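Local coordinates for threonine synthase (PDB 4F4F), which probably catalyses the pyridoxal-phosphate-dependent conversion of O-phospho-L-homoserine and water into L-threonine and phosphate, the last step of threonine biosynthesis, at residues A[213-218]-A[457-462]; A[199-204]-A[451-456]; A[50-55]-A[248-253]. All coordinates share one frame; numbering follows the deposited sequence.

Interaction 1 of 3, residues A[213-218]-A[457-462]; sequences LEFCDA and IVEEYV
Phe215 of helix 213-219 and Glu459 of helix 455-465 meet in a helix-to-helix packing on one side of the five-stranded parallel sheet of this alpha/beta enzyme, away from the cofactor pocket. The evidence for a stacked contact is direct. Glu459 CG sits 3.7 Å from the centroid of the Phe215 ring and 16° off the ring normal, a CH-pi contact over the face. The carboxylate continues the same layer, its plane only 6° from that of the ring, and Glu459 CD comes to 3.7 Å from Phe215 CD1. Because Phe215 has CG anti to its own N (chi1 179°), the ring reaches out across the interhelical gap. Glu459, extended beyond CG, runs back over that ring toward helix 213-219, leaving OE2 3.7 Å from Phe215 CG. A carboxylate lying over a pi face would probably gain little from it electrostatically, and Asp212 OD2 is a further like charge close to Glu459 OE2; both could raise the glutamate's pKa. Met209 of helix 199-211 touches both Phe215 and Glu459, so three helices meet at this ring. Val462, one turn further along, approaches the far end of the ring obliquely and with a single methyl branch: Val462 CG1 lies 3.8 Å from Phe215 CZ.

Interaction 2 of 3, residues A[199-204]-A[451-456]; sequences FDDCQN and LHNELK
A carboxylate and an amide come together here without a direct hydrogen bond: Asn453 ND2 lies 3.3 Å from Asp201 OD1, but the angle is poor. The amide nitrogen instead comes closest to the carboxylate carbon, with Asn453 ND2 3.2 Å from Asp201 CG, and it also lies 3.5 Å from Asp201 CB. The two side chains cross at about a right angle, their terminal planes 41° apart. Asn453 has CG anti to its backbone N (chi1 171°), which carries the amide across to helix 199-211. The other end of that amide is linked by water: water 1 donates to Asn453 OD1, at a distance so short that its exact value is doubtful, and, weakly, to Asp201 O at 3.3 Å. Asn453 is the centre of an inverse gamma turn between edge strand 449-452 of the parallel sheet and helix 455-465, with Glu454 at the helix N-cap. Ile195 and Leu205 touch the Asn453 side chain, while Asp201 OD2 is hydrogen-bonded close by in the chain. With polar groups apposed but misaligned, the link rests on van der Waals contact and one water bridge whose leg to Asp201 O is weak; any attraction between amide and carboxylate is probably a general charge-dipole one, not an aligned hydrogen bond.

Interaction 3 of 3, residues A[50-55]-A[248-253]; sequences ALRGKS and APDRAV
Arg52 carries the ionic part of this contact, a salt bridge from its NH2 to Asp250 OD2 at 2.8 Å. The N-H...O angle is 145° and OD2 uses its anti lone pair, the one away from OD1. That oxygen lies at the edge of the guanidinium but 23° out of its plane, and the two charged planes are 43° apart. The pairing is one-pronged: Arg52 NH1 stays 3.7 Å from Asp250 OD2, and Asp250 OD1 has a second cationic partner in Arg49. Among the hydrogen bonds to backbone carbonyls, Ala248 O takes two weak ones, from Arg52 NH2 at 3.2 Å and Arg52 NE at 3.4 Å, while Gly247 O also accepts from NH2. Water-mediated bonding is shorter: water 2 accepts from Arg52 NE at 2.7 Å and donates to Ala248 O at 2.6 Å. Van der Waals contact is slight, with Pro249 CD 3.8 Å from Arg52 NH2; a cis peptide precedes this proline. The arginine reaches all of these through a chain extended from CG to NE. It stands at the second position of a type II beta turn closed by Lys54 N to Leu51 O at 3.1 Å, with Gly53 at the third position and positive phi, as is characteristic of such turns.

Overall arrangement
Interactions 1 and 2 belong to one region: both use helix 455-465, their other halves lie on the successive helices 199-211 and 213-219, and Ile457 CG2 packs 3.8 Å from Leu451 CD2 between them. Their centres are about 13 Å apart. Interaction 3 is about 48 Å from each, centre to centre, on the opposite side of the chain's centre, where a loop of the N-terminal family region meets one leading into strand 253-258 of the six-stranded mixed sheet. Chemistry follows burial: buried interaction 1 relies on face packing, surface interaction 2 on a misaligned amide-carboxylate contact and a partly weak water bridge, and partly buried interaction 3 on a salt bridge with weak hydrogen bonds. None adjoins the cofactor pocket.

Interaction 1 of 3, residues A[213-218]-A[457-462]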
loop_
_atom_site.group_PDB
_atom_site.type_symbol
_atom_site.label_atom_id
_atom_site.label_comp_id
_atom_site.label_asym_id
_atom_site.label_seq_id
_atom_site.Cartn_x
_atom_site.Cartn_y
_atom_site.Cartn_z
ATOM N N LEU A 213 7.633 -8.883 24.848
ATOM C CA LEU A 213 6.240 -9.297 24.924
ATOM C C LEU A 213 5.480 -8.622 26.071
ATOM O O LEU A 213 4.315 -8.250 25.892
ATOM C CB LEU A 213 6.129 -10.821 24.947
ATOM C CG LEU A 213 6.664 -11.485 23.670
ATOM C CD1 LEU A 213 6.423 -12.984 23.725
ATOM C CD2 LEU A 213 6.033 -10.878 22.416
ATOM N N GLU A 214 6.140 -8.403 27.204
ATOM C CA GLU A 214 5.527 -7.673 28.324
ATOM C C GLU A 214 5.162 -6.240 27.905
ATOM O O GLU A 214 4.069 -5.722 28.206
ATOM C CB GLU A 214 6.489 -7.655 29.526
ATOM C CG GLU A 214 5.974 -6.948 30.792
ATOM C CD GLU A 214 6.247 -5.431 30.832
ATOM O OE1 GLU A 214 7.262 -4.949 30.262
ATOM O OE2 GLU A 214 5.430 -4.698 31.439
ATOM N N PHE A 215 6.098 -5.606 27.217
ATOM C CA PHE A 215 5.907 -4.245 26.725
ATOM C C PHE A 215 4.733 -4.174 25.751
ATOM O O PHE A 215 3.868 -3.319 25.890
ATOM C CB PHE A 215 7.191 -3.747 26.067
ATOM C CG PHE A 215 7.089 -2.362 25.516
ATOM C CD1 PHE A 215 7.191 -1.262 26.354
ATOM C CD2 PHE A 215 6.895 -2.156 24.172
ATOM C CE1 PHE A 215 7.086 0.021 25.855
ATOM C CE2 PHE A 215 6.805 -0.865 23.657
ATOM C CZ PHE A 215 6.885 0.218 24.499
ATOM N N CYS A 216 4.697 -5.078 24.781
ATOM C CA CYS A 216 3.586 -5.145 23.806
ATOM C C CYS A 216 2.245 -5.299 24.464
ATOM O O CYS A 216 1.266 -4.711 24.019
ATOM C CB CYS A 216 3.723 -6.338 22.860
ATOM S SG CYS A 216 5.094 -6.209 21.721
ATOM N N ASP A 217 2.220 -6.129 25.508
ATOM C CA ASP A 217 0.994 -6.460 26.230
ATOM C C ASP A 217 0.512 -5.229 26.966
ATOM O O ASP A 217 -0.643 -4.841 26.850
ATOM C CB ASP A 217 1.268 -7.569 27.265
ATOM C CG ASP A 217 0.792 -8.943 26.812
ATOM O OD1 ASP A 217 -0.229 -9.030 26.102
ATOM O OD2 ASP A 217 1.428 -9.951 27.208
ATOM N N ALA A 218 1.422 -4.619 27.729
ATOM C CA ALA A 218 1.082 -3.461 28.561
ATOM C C ALA A 218 0.594 -2.271 27.719
ATOM O O ALA A 218 -0.283 -1.524 28.143
ATOM C CB ALA A 218 2.267 -3.060 29.434
ATOM N N ILE A 457 15.115 3.885 26.217
ATOM C CA ILE A 457 14.728 5.294 26.078
ATOM C C ILE A 457 13.408 5.399 25.269
ATOM O O ILE A 457 12.472 6.079 25.688
ATOM C CB ILE A 457 15.858 6.140 25.425
ATOM C CG1 ILE A 457 17.064 6.253 26.382
ATOM C CG2 ILE A 457 15.332 7.515 25.003
ATOM C CD1 ILE A 457 18.280 6.992 25.809
ATOM N N VAL A 458 13.335 4.700 24.136
ATOM C CA VAL A 458 12.152 4.753 23.276
ATOM C C VAL A 458 10.954 4.125 24.020
ATOM O O VAL A 458 9.851 4.686 24.007
ATOM C CB VAL A 458 12.398 4.087 21.899
ATOM C CG1 VAL A 458 11.114 4.046 21.087
ATOM C CG2 VAL A 458 13.481 4.827 21.115
ATOM N N GLU A 459 11.178 3.007 24.722
ATOM C CA GLU A 459 10.048 2.348 25.384
ATOM C C GLU A 459 9.506 3.256 26.472
ATOM O O GLU A 459 8.297 3.339 26.647
ATOM C CB GLU A 459 10.435 0.998 25.997
ATOM C CG GLU A 459 10.543 -0.125 24.983
ATOM C CD GLU A 459 10.820 -1.477 25.622
ATOM O OE1 GLU A 459 11.057 -1.510 26.842
ATOM O OE2 GLU A 459 10.781 -2.511 24.918
ATOM N N GLU A 460 10.397 3.924 27.209
ATOM C CA GLU A 460 9.971 4.850 28.283
ATOM C C GLU A 460 9.141 6.008 27.699
ATOM O O GLU A 460 8.133 6.428 28.273
ATOM C CB GLU A 460 11.175 5.391 29.117
ATOM N N TYR A 461 9.571 6.538 26.566
ATOM C CA TYR A 461 8.809 7.625 25.928
ATOM C C TYR A 461 7.423 7.114 25.558
ATOM O O TYR A 461 6.413 7.748 25.864
ATOM C CB TYR A 461 9.538 8.240 24.698
ATOM C CG TYR A 461 8.745 9.380 24.100
ATOM C CD1 TYR A 461 7.641 9.116 23.288
ATOM C CD2 TYR A 461 9.054 10.727 24.378
ATOM C CE1 TYR A 461 6.855 10.141 22.786
ATOM C CE2 TYR A 461 8.280 11.762 23.840
ATOM C CZ TYR A 461 7.183 11.461 23.056
ATOM O OH TYR A 461 6.366 12.441 22.503
ATOM N N VAL A 462 7.364 5.941 24.951
ATOM C CA VAL A 462 6.077 5.404 24.530
ATOM C C VAL A 462 5.167 5.124 25.734
ATOM O O VAL A 462 3.995 5.476 25.719
ATOM C CB VAL A 462 6.252 4.121 23.684
ATOM C CG1 VAL A 462 4.920 3.385 23.544
ATOM C CG2 VAL A 462 6.847 4.457 22.324
#

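Interaction 2 of 3, residues A[199-204]-A[451-456]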
loop_
_atom_site.group_PDB
_atom_site.type_symbol
_atom_site.label_atom_id
_atom_site.label_comp_id
_atom_site.label_asym_id
_atom_site.label_seq_id
_atom_site.Cartn_x
_atom_site.Cartn_y
_atom_site.Cartn_z
ATOM N N PHE A 199 17.949 4.714 9.369
ATOM C CA PHE A 199 16.679 4.008 9.174
ATOM C C PHE A 199 16.743 2.585 9.702
ATOM O O PHE A 199 15.811 2.106 10.346
ATOM C CB PHE A 199 16.269 3.996 7.698
ATOM C CG PHE A 199 15.006 3.204 7.426
ATOM C CD1 PHE A 199 13.850 3.461 8.136
ATOM C CD2 PHE A 199 14.979 2.218 6.456
ATOM C CE1 PHE A 199 12.689 2.761 7.898
ATOM C CE2 PHE A 199 13.811 1.497 6.197
ATOM C CZ PHE A 199 12.671 1.760 6.925
ATOM N N ASP A 200 17.853 1.910 9.437
ATOM C CA ASP A 200 18.022 0.555 9.929
ATOM C C ASP A 200 17.921 0.545 11.472
ATOM O O ASP A 200 17.259 -0.327 12.060
ATOM C CB ASP A 200 19.361 -0.009 9.485
ATOM C CG ASP A 200 19.512 -1.469 9.850
ATOM O OD1 ASP A 200 18.766 -2.300 9.279
ATOM O OD2 ASP A 200 20.368 -1.789 10.715
ATOM N N ASP A 201 18.559 1.526 12.114
ATOM C CA ASP A 201 18.446 1.659 13.570
ATOM C C ASP A 201 16.981 1.837 14.012
ATOM O O ASP A 201 16.557 1.257 15.009
ATOM C CB ASP A 201 19.258 2.849 14.093
ATOM C CG ASP A 201 20.748 2.676 13.942
ATOM O OD1 ASP A 201 21.266 1.561 14.172
ATOM O OD2 ASP A 201 21.391 3.699 13.626
ATOM N N CYS A 202 16.213 2.642 13.287
ATOM C CA CYS A 202 14.788 2.835 13.646
ATOM C C CYS A 202 14.032 1.498 13.567
ATOM O O CYS A 202 13.201 1.152 14.429
ATOM C CB CYS A 202 14.136 3.900 12.754
ATOM S SG CYS A 202 14.838 5.550 12.967
ATOM N N GLN A 203 14.325 0.733 12.530
ATOM C CA GLN A 203 13.679 -0.564 12.336
ATOM C C GLN A 203 14.047 -1.562 13.426
ATOM O O GLN A 203 13.211 -2.361 13.851
ATOM C CB GLN A 203 14.075 -1.133 10.980
ATOM C CG GLN A 203 13.414 -0.432 9.817
ATOM C CD GLN A 203 13.837 -1.023 8.511
ATOM O OE1 GLN A 203 15.032 -1.116 8.237
ATOM N NE2 GLN A 203 12.874 -1.438 7.697
ATOM N N ASN A 204 15.295 -1.500 13.883
ATOM C CA ASN A 204 15.793 -2.389 14.929
ATOM C C ASN A 204 15.140 -2.098 16.276
ATOM O O ASN A 204 14.796 -3.024 17.021
ATOM C CB ASN A 204 17.321 -2.308 14.999
ATOM C CG ASN A 204 18.001 -3.093 13.883
ATOM O OD1 ASN A 204 17.421 -4.023 13.360
ATOM N ND2 ASN A 204 19.229 -2.740 13.538
ATOM N N LEU A 451 15.431 11.489 20.215
ATOM C CA LEU A 451 15.808 10.438 21.181
ATOM C C LEU A 451 17.024 9.693 20.679
ATOM O O LEU A 451 17.139 9.461 19.475
ATOM C CB LEU A 451 14.695 9.406 21.403
ATOM C CG LEU A 451 13.367 9.930 21.921
ATOM C CD1 LEU A 451 12.350 8.799 21.901
ATOM C CD2 LEU A 451 13.565 10.482 23.314
ATOM N N HIS A 452 17.927 9.341 21.604
ATOM C CA HIS A 452 19.000 8.419 21.320
ATOM C C HIS A 452 18.539 7.048 20.938
ATOM O O HIS A 452 17.423 6.611 21.275
ATOM C CB HIS A 452 20.005 8.361 22.500
ATOM C CG HIS A 452 20.960 9.531 22.531
ATOM N ND1 HIS A 452 21.387 10.089 23.661
ATOM C CD2 HIS A 452 21.546 10.253 21.508
ATOM C CE1 HIS A 452 22.218 11.117 23.386
ATOM N NE2 HIS A 452 22.312 11.226 22.070
ATOM N N ASN A 453 19.421 6.338 20.235
ATOM C CA ASN A 453 19.107 5.042 19.637
ATOM C C ASN A 453 19.287 3.930 20.697
ATOM O O ASN A 453 20.302 3.258 20.734
ATOM C CB ASN A 453 20.025 4.847 18.428
ATOM C CG ASN A 453 19.961 3.456 17.829
ATOM O OD1 ASN A 453 18.953 2.737 17.962
ATOM N ND2 ASN A 453 21.037 3.081 17.128
ATOM N N GLU A 454 18.337 3.840 21.615
ATOM C CA GLU A 454 18.400 2.879 22.741
ATOM C C GLU A 454 16.981 2.413 23.013
ATOM O O GLU A 454 16.068 3.246 23.173
ATOM C CB GLU A 454 18.993 3.507 24.011
ATOM C CG GLU A 454 20.398 4.076 23.791
ATOM C CD GLU A 454 21.015 4.798 24.988
ATOM O OE1 GLU A 454 20.779 4.382 26.148
ATOM O OE2 GLU A 454 21.780 5.770 24.745
ATOM N N LEU A 455 16.807 1.100 23.099
ATOM C CA LEU A 455 15.481 0.523 23.259
ATOM C C LEU A 455 14.736 1.018 24.503
ATOM O O LEU A 455 13.563 1.348 24.390
ATOM C CB LEU A 455 15.526 -1.016 23.231
ATOM C CG LEU A 455 14.181 -1.726 23.421
ATOM C CD1 LEU A 455 13.167 -1.254 22.386
ATOM C CD2 LEU A 455 14.388 -3.235 23.349
ATOM N N LYS A 456 15.414 1.079 25.654
ATOM C CA LYS A 456 14.794 1.549 26.915
ATOM C C LYS A 456 14.339 3.022 26.872
ATOM O O LYS A 456 13.318 3.387 27.464
ATOM C CB LYS A 456 15.757 1.356 28.128
HETATM O O HOH W 1 18.672 0.304 17.407
#

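Interaction 3 of 3, residues A[50-55]-A[248-253]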
loop_
_atom_site.group_PDB
_atom_site.type_symbol
_atom_site.label_atom_id
_atom_site.label_comp_id
_atom_site.label_asym_id
_atom_site.label_seq_id
_atom_site.Cartn_x
_atom_site.Cartn_y
_atom_site.Cartn_z
ATOM N N ALA A 50 -24.674 -2.269 -12.351
ATOM C CA ALA A 50 -25.463 -1.550 -11.344
ATOM C C ALA A 50 -24.656 -0.504 -10.573
ATOM O O ALA A 50 -25.228 0.384 -9.979
ATOM C CB ALA A 50 -26.170 -2.524 -10.383
ATOM N N LEU A 51 -23.333 -0.587 -10.614
ATOM C CA LEU A 51 -22.449 0.401 -9.961
ATOM C C LEU A 51 -22.260 1.681 -10.773
ATOM O O LEU A 51 -21.708 2.673 -10.260
ATOM C CB LEU A 51 -21.079 -0.235 -9.693
ATOM C CG LEU A 51 -21.154 -1.425 -8.739
ATOM C CD1 LEU A 51 -19.779 -2.021 -8.542
ATOM C CD2 LEU A 51 -21.849 -1.074 -7.431
ATOM N N ARG A 52 -22.720 1.674 -12.036
ATOM C CA ARG A 52 -22.491 2.828 -12.931
ATOM C C ARG A 52 -23.163 4.069 -12.375
ATOM O O ARG A 52 -24.298 4.030 -11.934
ATOM C CB ARG A 52 -22.964 2.550 -14.356
ATOM C CG ARG A 52 -22.040 1.599 -15.116
ATOM C CD ARG A 52 -22.695 1.146 -16.408
ATOM N NE ARG A 52 -21.744 0.421 -17.232
ATOM C CZ ARG A 52 -22.055 -0.283 -18.303
ATOM N NH1 ARG A 52 -23.313 -0.391 -18.720
ATOM N NH2 ARG A 52 -21.099 -0.866 -18.977
ATOM N N GLY A 53 -22.430 5.166 -12.409
ATOM C CA GLY A 53 -22.931 6.449 -11.956
ATOM C C GLY A 53 -22.641 6.685 -10.478
ATOM O O GLY A 53 -22.851 7.781 -9.997
ATOM N N LYS A 54 -22.203 5.673 -9.738
ATOM C CA LYS A 54 -22.126 5.813 -8.286
ATOM C C LYS A 54 -20.829 6.544 -7.911
ATOM O O LYS A 54 -19.788 6.389 -8.568
ATOM C CB LYS A 54 -22.161 4.433 -7.618
ATOM N N SER A 55 -20.882 7.226 -6.782
ATOM C CA SER A 55 -19.722 7.925 -6.233
ATOM C C SER A 55 -18.656 6.917 -5.828
ATOM O O SER A 55 -18.948 5.722 -5.662
ATOM C CB SER A 55 -20.150 8.744 -5.018
ATOM O OG SER A 55 -20.367 7.900 -3.920
ATOM N N ALA A 248 -16.522 -0.930 -17.850
ATOM C CA ALA A 248 -16.783 -2.195 -17.157
ATOM C C ALA A 248 -18.273 -2.406 -16.931
ATOM O O ALA A 248 -19.000 -1.454 -16.594
ATOM C CB ALA A 248 -16.010 -2.265 -15.829
ATOM N N PRO A 249 -18.758 -3.651 -17.085
ATOM C CA PRO A 249 -18.047 -4.881 -17.349
ATOM C C PRO A 249 -18.046 -5.265 -18.812
ATOM O O PRO A 249 -17.660 -6.363 -19.130
ATOM C CB PRO A 249 -18.888 -5.922 -16.599
ATOM C CG PRO A 249 -20.267 -5.448 -16.777
ATOM C CD PRO A 249 -20.182 -3.913 -16.850
ATOM N N ASP A 250 -18.498 -4.381 -19.688
ATOM C CA ASP A 250 -18.669 -4.730 -21.095
ATOM C C ASP A 250 -17.382 -4.747 -21.894
ATOM O O ASP A 250 -17.359 -5.239 -23.021
ATOM C CB ASP A 250 -19.681 -3.793 -21.732
ATOM C CG ASP A 250 -21.062 -4.043 -21.188
ATOM O OD1 ASP A 250 -21.569 -5.143 -21.396
ATOM O OD2 ASP A 250 -21.593 -3.205 -20.490
ATOM N N ARG A 251 -16.318 -4.187 -21.358
ATOM C CA ARG A 251 -15.025 -4.528 -21.922
ATOM C C ARG A 251 -14.026 -4.689 -20.786
ATOM O O ARG A 251 -14.176 -4.095 -19.724
ATOM C CB ARG A 251 -14.586 -3.480 -22.936
ATOM C CG ARG A 251 -14.275 -2.140 -22.369
ATOM C CD ARG A 251 -13.703 -1.262 -23.450
ATOM N NE ARG A 251 -13.563 0.102 -23.003
ATOM C CZ ARG A 251 -12.755 0.989 -23.553
ATOM N NH1 ARG A 251 -12.729 2.200 -23.065
ATOM N NH2 ARG A 251 -11.981 0.683 -24.597
ATOM N N ALA A 252 -13.021 -5.508 -21.023
ATOM C CA ALA A 252 -11.977 -5.728 -20.042
ATOM C C ALA A 252 -11.022 -4.546 -20.031
ATOM O O ALA A 252 -10.811 -3.876 -21.058
ATOM C CB ALA A 252 -11.232 -7.001 -20.394
ATOM N N VAL A 253 -10.402 -4.336 -18.887
ATOM C CA VAL A 253 -9.462 -3.247 -18.661
ATOM C C VAL A 253 -8.156 -3.839 -18.157
ATOM O O VAL A 253 -8.155 -4.884 -17.485
ATOM C CB VAL A 253 -10.060 -2.240 -17.639
ATOM C CG1 VAL A 253 -9.030 -1.156 -17.258
ATOM C CG2 VAL A 253 -11.304 -1.570 -18.238
HETATM O O HOH W 2 -19.091 1.073 -17.036
#